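Local coordinates for protein D-alanyl transferase DltD (Enterococcus faecalis, PDB 6O93) that probably transfers D-alanine in the D-alanylation of lipoteichoic acid, a step of cell wall biogenesis in this Gram-positive bacterium, at residues 14-20 with 200-204; 85-89 with 126-130. One frame throughout, in Å; residues are numbered along the deposited sequence.

Interaction 1 of 2, residues 14-20 with 200-204; sequences KEASTSM and MVSRE
An ST turn at Ser202, just ahead of helix 204-211, docks on the C-terminal end of helix 10-17 at the edge of an SGNH-hydrolase-type fold, beside the outermost strand 69-73. Helix 10-17 gives way to an irregular turn through Thr18 (phi/psi -110/7) and Ser19, and Met20 is left-handed (55/30). Residues 200-202 are extended and Arg203 is the N-cap residue. CA of Ser19 lies 4.2 Å from CA of Ser202, and CA of Thr18 5.4 Å from CA of Arg203. The loop's donors satisfy carbonyls at the helix end: Ser202 OG (chi1 t), which accepts from Glu204 N (3.0 Å), donates to Glu15 O (2.9 Å), and Arg203 NH1 to Thr18 O (3.0 Å) and, weakly, Ser19 O (3.0 Å). Arg203 N donates to Thr18 OG1 (3.1 Å, chi1 p). One water accepts from Thr18 OG1 (2.5 Å) and can donate to two at a time of Lys14 O, Ser202 OG and Glu204 OE1 (2.8 to 3.0 Å); another accepts from Val201 N (2.8 Å) and can donate to Ser19 O (2.9 Å). All-trans Lys14 makes a long salt bridge, NZ to Glu204 OE2 3.8 Å, and Met200 CE meets Ala16 CB at 3.7 Å. Over one guanidinium face of Arg203 sits Met20 SD, 3.7 Å from NH1.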
loop_
_atom_site.group_PDB
_atom_site.type_symbol
_atom_site.label_atom_id
_atom_site.label_comp_id
_atom_site.label_asym_id
_atom_site.label_seq_id
_atom_site.Cartn_x
_atom_site.Cartn_y
_atom_site.Cartn_z
ATOM N N LYS A 14 12.487 -14.838 0.130
ATOM C CA LYS A 14 13.202 -13.907 0.997
ATOM C C LYS A 14 13.739 -12.721 0.207
ATOM O O LYS A 14 13.613 -11.568 0.639
ATOM C CB LYS A 14 14.340 -14.629 1.717
ATOM C CG LYS A 14 15.197 -13.718 2.583
ATOM C CD LYS A 14 16.217 -14.506 3.386
ATOM C CE LYS A 14 17.006 -13.594 4.311
ATOM N NZ LYS A 14 17.933 -14.353 5.191
ATOM N N GLU A 15 14.341 -12.983 -0.956
ATOM C CA GLU A 15 14.907 -11.906 -1.760
ATOM C C GLU A 15 13.822 -10.979 -2.293
ATOM O O GLU A 15 14.013 -9.759 -2.348
ATOM C CB GLU A 15 15.721 -12.492 -2.913
ATOM C CG GLU A 15 16.979 -13.208 -2.460
ATOM C CD GLU A 15 18.060 -12.249 -2.017
ATOM O OE1 GLU A 15 18.245 -11.212 -2.689
ATOM O OE2 GLU A 15 18.723 -12.525 -0.995
ATOM N N ALA A 16 12.679 -11.538 -2.689
ATOM C CA ALA A 16 11.598 -10.733 -3.249
ATOM C C ALA A 16 10.842 -9.936 -2.193
ATOM O O ALA A 16 10.205 -8.933 -2.534
ATOM C CB ALA A 16 10.618 -11.631 -4.003
ATOM N N SER A 17 10.905 -10.349 -0.924
ATOM C CA SER A 17 10.088 -9.718 0.105
ATOM C C SER A 17 10.428 -8.243 0.278
ATOM O O SER A 17 9.558 -7.451 0.658
ATOM C CB SER A 17 10.253 -10.457 1.435
ATOM O OG SER A 17 11.553 -10.274 1.966
ATOM N N THR A 18 11.675 -7.854 0.008
ATOM C CA THR A 18 12.115 -6.472 0.161
ATOM C C THR A 18 12.389 -5.791 -1.173
ATOM O O THR A 18 12.889 -4.660 -1.188
ATOM C CB THR A 18 13.373 -6.410 1.028
ATOM O OG1 THR A 18 14.447 -7.077 0.354
ATOM C CG2 THR A 18 13.130 -7.070 2.382
ATOM N N SER A 19 12.075 -6.447 -2.292
ATOM C CA SER A 19 12.434 -5.911 -3.601
ATOM C C SER A 19 11.466 -4.837 -4.073
ATOM O O SER A 19 11.872 -3.927 -4.804
ATOM C CB SER A 19 12.482 -7.038 -4.633
ATOM O OG SER A 19 11.176 -7.488 -4.952
ATOM N N MET A 20 10.195 -4.917 -3.672
ATOM C CA MET A 20 9.161 -4.029 -4.201
ATOM C C MET A 20 9.113 -4.103 -5.725
ATOM O O MET A 20 8.761 -3.133 -6.402
ATOM C CB MET A 20 9.380 -2.588 -3.734
ATOM C CG MET A 20 9.218 -2.402 -2.229
ATOM S SD MET A 20 9.739 -0.777 -1.649
ATOM C CE MET A 20 8.602 0.299 -2.527
ATOM N N MET A 200 13.833 -7.579 -10.645
ATOM C CA MET A 200 13.791 -7.717 -9.194
ATOM C C MET A 200 15.171 -7.423 -8.617
ATOM O O MET A 200 16.148 -8.103 -8.947
ATOM C CB MET A 200 13.339 -9.119 -8.793
ATOM C CG MET A 200 13.176 -9.302 -7.284
ATOM S SD MET A 200 13.255 -11.025 -6.747
ATOM C CE MET A 200 11.800 -11.693 -7.544
ATOM N N VAL A 201 15.250 -6.411 -7.763
ATOM C CA VAL A 201 16.481 -6.060 -7.067
ATOM C C VAL A 201 16.164 -6.118 -5.580
ATOM O O VAL A 201 15.518 -5.216 -5.033
ATOM C CB VAL A 201 17.012 -4.682 -7.479
ATOM C CG1 VAL A 201 18.218 -4.305 -6.639
ATOM C CG2 VAL A 201 17.372 -4.681 -8.959
ATOM N N SER A 202 16.601 -7.187 -4.927
ATOM C CA SER A 202 16.374 -7.341 -3.501
ATOM C C SER A 202 17.145 -6.286 -2.716
ATOM O O SER A 202 18.249 -5.883 -3.090
ATOM C CB SER A 202 16.797 -8.738 -3.050
ATOM O OG SER A 202 16.674 -8.880 -1.647
ATOM N N ARG A 203 16.543 -5.834 -1.618
ATOM C CA ARG A 203 17.213 -4.943 -0.683
ATOM C C ARG A 203 17.883 -5.700 0.454
ATOM O O ARG A 203 18.264 -5.084 1.456
ATOM C CB ARG A 203 16.220 -3.918 -0.124
ATOM C CG ARG A 203 15.816 -2.850 -1.130
ATOM C CD ARG A 203 14.791 -1.877 -0.558
ATOM N NE ARG A 203 14.485 -0.800 -1.498
ATOM C CZ ARG A 203 13.665 -0.920 -2.539
ATOM N NH1 ARG A 203 13.057 -2.073 -2.786
ATOM N NH2 ARG A 203 13.451 0.116 -3.338
ATOM N N GLU A 204 18.038 -7.017 0.319
ATOM C CA GLU A 204 18.718 -7.792 1.352
ATOM C C GLU A 204 20.122 -7.274 1.642
ATOM O O GLU A 204 20.523 -7.291 2.820
ATOM C CB GLU A 204 18.754 -9.270 0.943
ATOM C CG GLU A 204 19.243 -10.210 2.036
ATOM C CD GLU A 204 18.338 -10.217 3.258
ATOM O OE1 GLU A 204 17.215 -9.670 3.179
ATOM O OE2 GLU A 204 18.752 -10.770 4.300
HETATM O O HOH W 1 15.311 -9.389 0.920
HETATM O O HOH W 2 13.058 -4.807 -7.319
#

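Interaction 2 of 2, residues 85-89 with 126-130; sequences MVIHS and QTYQW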
loop_
_atom_site.group_PDB
_atom_site.type_symbol
_atom_site.label_atom_id
_atom_site.label_comp_id
_atom_site.label_asym_id
_atom_site.label_seq_id
_atom_site.Cartn_x
_atom_site.Cartn_y
_atom_site.Cartn_z
ATOM N N MET A 85 -6.995 -5.266 -6.317
ATOM C CA MET A 85 -6.810 -6.381 -7.236
ATOM C C MET A 85 -5.637 -7.260 -6.820
ATOM O O MET A 85 -5.678 -8.480 -7.025
ATOM C CB MET A 85 -6.608 -5.858 -8.660
ATOM C CG MET A 85 -6.650 -6.940 -9.732
ATOM S SD MET A 85 -8.248 -7.787 -9.831
ATOM C CE MET A 85 -9.319 -6.440 -10.338
ATOM N N VAL A 86 -4.595 -6.665 -6.238
ATOM C CA VAL A 86 -3.501 -7.450 -5.671
ATOM C C VAL A 86 -4.032 -8.378 -4.588
ATOM O O VAL A 86 -3.696 -9.567 -4.540
ATOM C CB VAL A 86 -2.404 -6.519 -5.124
ATOM C CG1 VAL A 86 -1.368 -7.310 -4.332
ATOM C CG2 VAL A 86 -1.745 -5.748 -6.256
ATOM N N ILE A 87 -4.873 -7.843 -3.699
ATOM C CA ILE A 87 -5.435 -8.645 -2.616
ATOM C C ILE A 87 -6.318 -9.750 -3.179
ATOM O O ILE A 87 -6.203 -10.920 -2.795
ATOM C CB ILE A 87 -6.216 -7.748 -1.639
ATOM C CG1 ILE A 87 -5.266 -6.780 -0.933
ATOM C CG2 ILE A 87 -6.973 -8.598 -0.628
ATOM C CD1 ILE A 87 -5.963 -5.612 -0.265
ATOM N N HIS A 88 -7.221 -9.393 -4.095
ATOM C CA HIS A 88 -8.122 -10.387 -4.669
ATOM C C HIS A 88 -7.346 -11.514 -5.338
ATOM O O HIS A 88 -7.729 -12.686 -5.240
ATOM C CB HIS A 88 -9.069 -9.725 -5.670
ATOM C CG HIS A 88 -10.031 -10.680 -6.305
ATOM N ND1 HIS A 88 -11.271 -10.956 -5.768
ATOM C CD2 HIS A 88 -9.929 -11.437 -7.423
ATOM C CE1 HIS A 88 -11.894 -11.834 -6.533
ATOM N NE2 HIS A 88 -11.101 -12.143 -7.543
ATOM N N SER A 89 -6.248 -11.183 -6.021
ATOM C CA SER A 89 -5.488 -12.190 -6.750
ATOM C C SER A 89 -4.789 -13.175 -5.824
ATOM O O SER A 89 -4.385 -14.249 -6.279
ATOM C CB SER A 89 -4.456 -11.519 -7.659
ATOM O OG SER A 89 -3.439 -10.893 -6.901
ATOM N N GLN A 126 -4.040 -10.431 -13.184
ATOM C CA GLN A 126 -4.953 -10.428 -12.044
ATOM C C GLN A 126 -6.361 -10.004 -12.456
ATOM O O GLN A 126 -7.352 -10.548 -11.953
ATOM C CB GLN A 126 -4.405 -9.511 -10.950
ATOM C CG GLN A 126 -3.036 -9.935 -10.433
ATOM C CD GLN A 126 -2.393 -8.900 -9.524
ATOM O OE1 GLN A 126 -2.964 -7.841 -9.264
ATOM N NE2 GLN A 126 -1.191 -9.202 -9.046
ATOM N N THR A 127 -6.471 -9.044 -13.375
ATOM C CA THR A 127 -7.785 -8.599 -13.827
ATOM C C THR A 127 -8.501 -9.699 -14.603
ATOM O O THR A 127 -9.686 -9.965 -14.370
ATOM C CB THR A 127 -7.643 -7.338 -14.681
ATOM O OG1 THR A 127 -6.971 -6.326 -13.924
ATOM C CG2 THR A 127 -9.005 -6.816 -15.113
ATOM N N TYR A 128 -7.798 -10.351 -15.531
ATOM C CA TYR A 128 -8.399 -11.451 -16.282
ATOM C C TYR A 128 -8.734 -12.629 -15.371
ATOM O O TYR A 128 -9.787 -13.261 -15.524
ATOM C CB TYR A 128 -7.459 -11.903 -17.400
ATOM C CG TYR A 128 -7.520 -11.071 -18.668
ATOM C CD1 TYR A 128 -8.071 -9.795 -18.673
ATOM C CD2 TYR A 128 -7.036 -11.577 -19.866
ATOM C CE1 TYR A 128 -8.128 -9.047 -19.838
ATOM C CE2 TYR A 128 -7.087 -10.840 -21.030
ATOM C CZ TYR A 128 -7.633 -9.577 -21.013
ATOM O OH TYR A 128 -7.683 -8.850 -22.178
ATOM N N GLN A 129 -7.843 -12.949 -14.430
ATOM C CA GLN A 129 -8.122 -14.021 -13.480
ATOM C C GLN A 129 -9.392 -13.731 -12.689
ATOM O O GLN A 129 -10.220 -14.625 -12.477
ATOM C CB GLN A 129 -6.934 -14.200 -12.535
ATOM C CG GLN A 129 -7.108 -15.311 -11.511
ATOM C CD GLN A 129 -6.081 -15.239 -10.401
ATOM O OE1 GLN A 129 -5.737 -14.153 -9.926
ATOM N NE2 GLN A 129 -5.580 -16.395 -9.982
ATOM N N TRP A 130 -9.557 -12.485 -12.245
ATOM C CA TRP A 130 -10.744 -12.108 -11.485
ATOM C C TRP A 130 -12.016 -12.368 -12.284
ATOM O O TRP A 130 -12.984 -12.937 -11.766
ATOM C CB TRP A 130 -10.629 -10.638 -11.069
ATOM C CG TRP A 130 -11.924 -9.942 -10.764
ATOM C CD1 TRP A 130 -12.840 -10.287 -9.812
ATOM C CD2 TRP A 130 -12.428 -8.757 -11.396
ATOM N NE1 TRP A 130 -13.889 -9.394 -9.820
ATOM C CE2 TRP A 130 -13.660 -8.447 -10.784
ATOM C CE3 TRP A 130 -11.960 -7.931 -12.424
ATOM C CZ2 TRP A 130 -14.430 -7.348 -11.167
ATOM C CZ3 TRP A 130 -12.727 -6.841 -12.803
ATOM C CH2 TRP A 130 -13.947 -6.558 -12.175
HETATM O O HOH W 3 -12.814 -13.810 -9.105
#
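Helix-helix packing on the flank of the parallel sheet brings the C-terminal half of helix 80-90 against helix 124-132. The axes of segments 85-89 and 126-130 approach to 9.6 Å and cross at 56°, so contact is concentrated on a few side chains, with Met85, His88 and Ser89 facing Gln126, Gln129 and Trp130. The backbones are nearest at Ser89 and Gln126, whose CA atoms are 5.6 Å apart. No direct hydrogen bond spans the two segments. Instead, Met85 fills the crossing: its CG lies 3.6 Å from Gln126 CB, its SD 4.1 Å from Thr127 CA and its CE 3.7 Å from Trp130 CE3. The sulfur sits obliquely 5.0 Å from the centroid of the Trp130 five-membered ring, a Met-aromatic contact. In the SGNH-hydrolase-type fold, helices cover a parallel sheet; here Val86 and Ile87 point away from helix 124-132 and touch Phe44 of strand 40-44, while Tyr128 points away from helix 80-90 and packs on helix 175-195. The aromatic pair is T-shaped, with the edge of Trp130 toward the face of His88, centroids 4.8 Å apart and planes at 83°. Both rings are held by polar partners, His88 ND1 by Gln282 and Trp130 NE1 by Asp141. One water bridges His88 NE2 (2.9 Å) and Trp130 O (2.8 Å). Gln126 reaches across to place its CD 3.5 Å from Ser89 OG, yet its NE2 donates to the backbone O atoms of Leu25 and Gly27. Ser89 OG, at chi1 p, donates to Val86 O at 2.7 Å and also hydrogen-bonds Lys31 NZ.

Residues 85-89 and 126-130 both fall in the long chain excursion between the two segments of interaction 1. The contacts do not touch: their centres are 22 Å apart and their nearest atoms about 11 Å. Strand 40-44 connects their surroundings, since Tyr40 meets Lys14 and Ser17 of interaction 1 and Phe44 meets Val86 and Ile87 of interaction 2. Interaction 1 approaches the probable active site through Met20: its side chain is about 9 Å from the sodium ion bound by Ser46, Glu48 and Ser104, and lies near, without touching, Ser47, His349 and Asp346, whose geometry is consistent with a Ser-His-Asp triad, as in SGNH hydrolases. Interaction 2 joins helix 80-90 to helix 124-132 beside the sheet.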